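Local coordinates for prolyl 4-hydroxylase alpha subunit Fe(2+) 2OG dioxygenase domain-containing protein (Burkholderia ambifaria, PDB 3W20) that probably oxidises N-substituted L-amino acids as a 2-oxoglutarate-dependent dioxygenase of the double-stranded beta-helix fold, here with zinc in its metal site, at residues Asp157-Gly162 with Pro175-Gly180. Residues are numbered along the deposited sequence; the frame is centred on the assembly and turned at random.
With ZN (zinc ion), chain C.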
ATOM      1  N   ASP A 157     -20.519   2.170  -8.462  1.00 15.82           N
ATOM      2  CA  ASP A 157     -19.381   2.318  -7.618  1.00 17.09           C
ATOM      3  C   ASP A 157     -19.794   2.235  -6.153  1.00 14.86           C
ATOM      4  O   ASP A 157     -20.660   2.989  -5.679  1.00 14.68           O
ATOM      5  CB  ASP A 157     -18.652   3.629  -7.872  1.00 15.57           C
ATOM      6  CG  ASP A 157     -18.431   3.968  -9.393  1.00 18.83           C
ATOM      7  OD1 ASP A 157     -17.458   3.528  -9.976  1.00 18.44           O
ATOM      8  OD2 ASP A 157     -19.144   4.818  -9.948  1.00 22.15           O
ATOM      9  N   ASP A 158     -19.194   1.287  -5.444  1.00 13.80           N
ATOM     10  CA  ASP A 158     -19.488   1.094  -4.039  1.00 13.04           C
ATOM     11  C   ASP A 158     -18.179   0.532  -3.458  1.00 12.06           C
ATOM     12  O   ASP A 158     -17.622  -0.483  -3.991  1.00 12.89           O
ATOM     13  CB  ASP A 158     -20.624   0.038  -3.891  1.00 13.79           C
ATOM     14  CG  ASP A 158     -20.947  -0.283  -2.434  1.00 16.37           C
ATOM     15  OD1 ASP A 158     -20.027  -0.408  -1.596  1.00 14.70           O
ATOM     16  OD2 ASP A 158     -22.156  -0.439  -2.095  1.00 14.80           O
ATOM     17  N   VAL A 159     -17.677   1.229  -2.421  1.00 13.68           N
ATOM     18  CA  VAL A 159     -16.360   1.002  -1.843  1.00 14.59           C
ATOM     19  C   VAL A 159     -16.234  -0.475  -1.355  1.00 14.76           C
ATOM     20  O   VAL A 159     -15.116  -1.023  -1.311  1.00 13.16           O
ATOM     21  CB  VAL A 159     -16.077   2.033  -0.713  1.00 17.24           C
ATOM     22  CG1 VAL A 159     -16.836   1.704   0.550  1.00 17.39           C
ATOM     23  CG2 VAL A 159     -14.588   2.045  -0.393  1.00 18.76           C
ATOM     24  N   SER A 160     -17.363  -1.072  -1.024  1.00 13.24           N
ATOM     25  CA  SER A 160     -17.380  -2.479  -0.620  1.00 13.08           C
ATOM     26  C   SER A 160     -17.377  -3.553  -1.657  1.00 13.21           C
ATOM     27  O   SER A 160     -17.180  -4.767  -1.300  1.00 12.99           O
ATOM     28  CB  SER A 160     -18.511  -2.723   0.385  1.00 14.60           C
ATOM     29  OG  SER A 160     -19.772  -2.763  -0.239  1.00 15.52           O
ATOM     30  N   TYR A 161     -17.521  -3.167  -2.910  1.00 13.18           N
ATOM     31  CA  TYR A 161     -17.690  -4.137  -3.970  1.00 13.44           C
ATOM     32  C   TYR A 161     -16.380  -4.725  -4.556  1.00 14.77           C
ATOM     33  O   TYR A 161     -16.156  -4.693  -5.730  1.00 14.95           O
ATOM     34  CB  TYR A 161     -18.573  -3.577  -5.076  1.00 12.99           C
ATOM     35  CG  TYR A 161     -20.034  -3.460  -4.738  1.00 13.58           C
ATOM     36  CD1 TYR A 161     -20.509  -3.677  -3.445  1.00 13.87           C
ATOM     37  CD2 TYR A 161     -20.943  -3.192  -5.711  1.00 14.32           C
ATOM     38  CE1 TYR A 161     -21.835  -3.555  -3.140  1.00 13.73           C
ATOM     39  CE2 TYR A 161     -22.281  -3.084  -5.440  1.00 16.54           C
ATOM     40  CZ  TYR A 161     -22.736  -3.274  -4.159  1.00 16.90           C
ATOM     41  OH  TYR A 161     -24.058  -3.153  -3.953  1.00 17.92           O
ATOM     42  N   GLY A 162     -15.566  -5.292  -3.702  1.00 14.10           N
ATOM     43  CA  GLY A 162     -14.419  -6.112  -4.185  1.00 14.77           C
ATOM     44  C   GLY A 162     -14.915  -7.396  -4.836  1.00 15.42           C
ATOM     45  O   GLY A 162     -15.878  -8.060  -4.349  1.00 16.17           O
ATOM     46  N   PRO A 175     -24.846   3.668   1.635  1.00 14.72           N
ATOM     47  CA  PRO A 175     -25.863   3.757   0.560  1.00 14.13           C
ATOM     48  C   PRO A 175     -25.917   5.091  -0.155  1.00 14.24           C
ATOM     49  O   PRO A 175     -26.382   5.183  -1.293  1.00 14.74           O
ATOM     50  CB  PRO A 175     -27.211   3.524   1.328  1.00 16.47           C
ATOM     51  CG  PRO A 175     -26.851   3.715   2.775  1.00 16.26           C
ATOM     52  CD  PRO A 175     -25.419   3.434   2.990  1.00 14.60           C
ATOM     53  N   ARG A 176     -25.376   6.157   0.455  1.00 13.24           N
ATOM     54  CA  ARG A 176     -25.335   7.421  -0.203  1.00 14.09           C
ATOM     55  C   ARG A 176     -23.953   7.766  -0.769  1.00 13.57           C
ATOM     56  O   ARG A 176     -23.598   8.950  -0.867  1.00 14.76           O
ATOM     57  CB  ARG A 176     -25.864   8.575   0.685  1.00 14.45           C
ATOM     58  CG  ARG A 176     -27.251   8.286   1.297  1.00 15.73           C
ATOM     59  CD  ARG A 176     -28.311   7.926   0.223  1.00 16.20           C
ATOM     60  NE  ARG A 176     -29.286   7.009   0.855  1.00 20.51           N
ATOM     61  CZ  ARG A 176     -30.012   6.120   0.185  1.00 18.06           C
ATOM     62  NH1 ARG A 176     -30.831   5.343   0.852  1.00 20.06           N
ATOM     63  NH2 ARG A 176     -30.001   6.024  -1.144  1.00 17.98           N
ATOM     64  N   GLN A 177     -23.114   6.752  -1.061  1.00 12.04           N
ATOM     65  CA  GLN A 177     -21.772   7.069  -1.629  1.00 12.31           C
ATOM     66  C   GLN A 177     -22.014   7.968  -2.864  1.00 12.25           C
ATOM     67  O   GLN A 177     -22.887   7.643  -3.694  1.00 12.66           O
ATOM     68  CB  GLN A 177     -21.100   5.782  -2.070  1.00 11.10           C
ATOM     69  CG  GLN A 177     -19.727   6.025  -2.801  1.00 12.09           C
ATOM     70  CD  GLN A 177     -18.972   4.724  -3.055  1.00 11.70           C
ATOM     71  OE1 GLN A 177     -18.917   3.856  -2.193  1.00 12.65           O
ATOM     72  NE2 GLN A 177     -18.244   4.687  -4.186  1.00 11.98           N
ATOM     73  N   LEU A 178     -21.206   9.045  -3.005  1.00 11.81           N
ATOM     74  CA  LEU A 178     -21.428   9.941  -4.157  1.00 12.78           C
ATOM     75  C   LEU A 178     -20.281   9.839  -5.097  1.00 14.68           C
ATOM     76  O   LEU A 178     -19.134   9.734  -4.624  1.00 13.39           O
ATOM     77  CB  LEU A 178     -21.555  11.393  -3.697  1.00 13.26           C
ATOM     78  CG  LEU A 178     -22.624  11.527  -2.615  1.00 12.78           C
ATOM     79  CD1 LEU A 178     -22.632  13.002  -2.208  1.00 13.99           C
ATOM     80  CD2 LEU A 178     -24.036  11.019  -3.085  1.00 13.14           C
ATOM     81  N   GLY A 179     -20.548   9.964  -6.407  1.00 14.34           N
ATOM     82  CA  GLY A 179     -19.470  10.261  -7.366  1.00 15.23           C
ATOM     83  C   GLY A 179     -19.563  11.769  -7.649  1.00 15.10           C
ATOM     84  O   GLY A 179     -20.677  12.348  -7.604  1.00 15.45           O
ATOM     85  N   GLY A 180     -18.422  12.419  -7.914  1.00 15.88           N
ATOM     86  CA  GLY A 180     -18.438  13.854  -8.236  1.00 16.27           C
ATOM     87  C   GLY A 180     -17.441  13.995  -9.380  1.00 17.52           C
ATOM     88  O   GLY A 180     -16.241  13.597  -9.206  1.00 17.37           O
TER
HETATM   89 ZN    ZN C 301     -19.054   5.293 -11.816  0.50 18.19          ZN
HETATM   90  O   HOH W   1     -20.304   2.250  -0.457  1.00 20.14           O
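The carboxamide of Q177 lies against the backbone from D157 to V159, a case of one extended side chain reaching across to bond the loop that follows a metal ligand. With CG anti to the backbone N (chi1 175°) and the chain straight beyond it, Q177 carries its amide across to the loop. There Q177 OE1 accepts from V159 N at 2.9 Å, met in the carbonyl plane on a lone pair, and also packs 3.4 Å from D158 CA. Q177 NE2 lies 3.9 Å from D157 CB, while the V159 side chain crosses that of Q177 at about a right angle. A water lies 2.7 Å from Q177 OE1 and, in a weak contact, near D158 OD1; it need not donate to both, a tentative link to the type I turn D158-Y161. In that turn D158 OD1 takes S160 N on its anti lone pair, an Asx turn, and S160 OG from above the carboxylate plane; D158 OD2 is hydrogen-bonded by S173 OG and forms a salt bridge with K243 NZ. D158 CB covers one face of the Y161 ring. Just ahead of the turn, D157 OD2 binds zinc at 1.9 Å, H155 and H246 completing the protein triad; the Q177 bond is thus made two residues beyond a metal ligand. Q177 immediately precedes strand 178-185, which pairs with 236-241 and 255-265; the Q177 side chain packs on F261 and I263 of 255-265 and F272 of 268-272, while L178 faces helix 23-31.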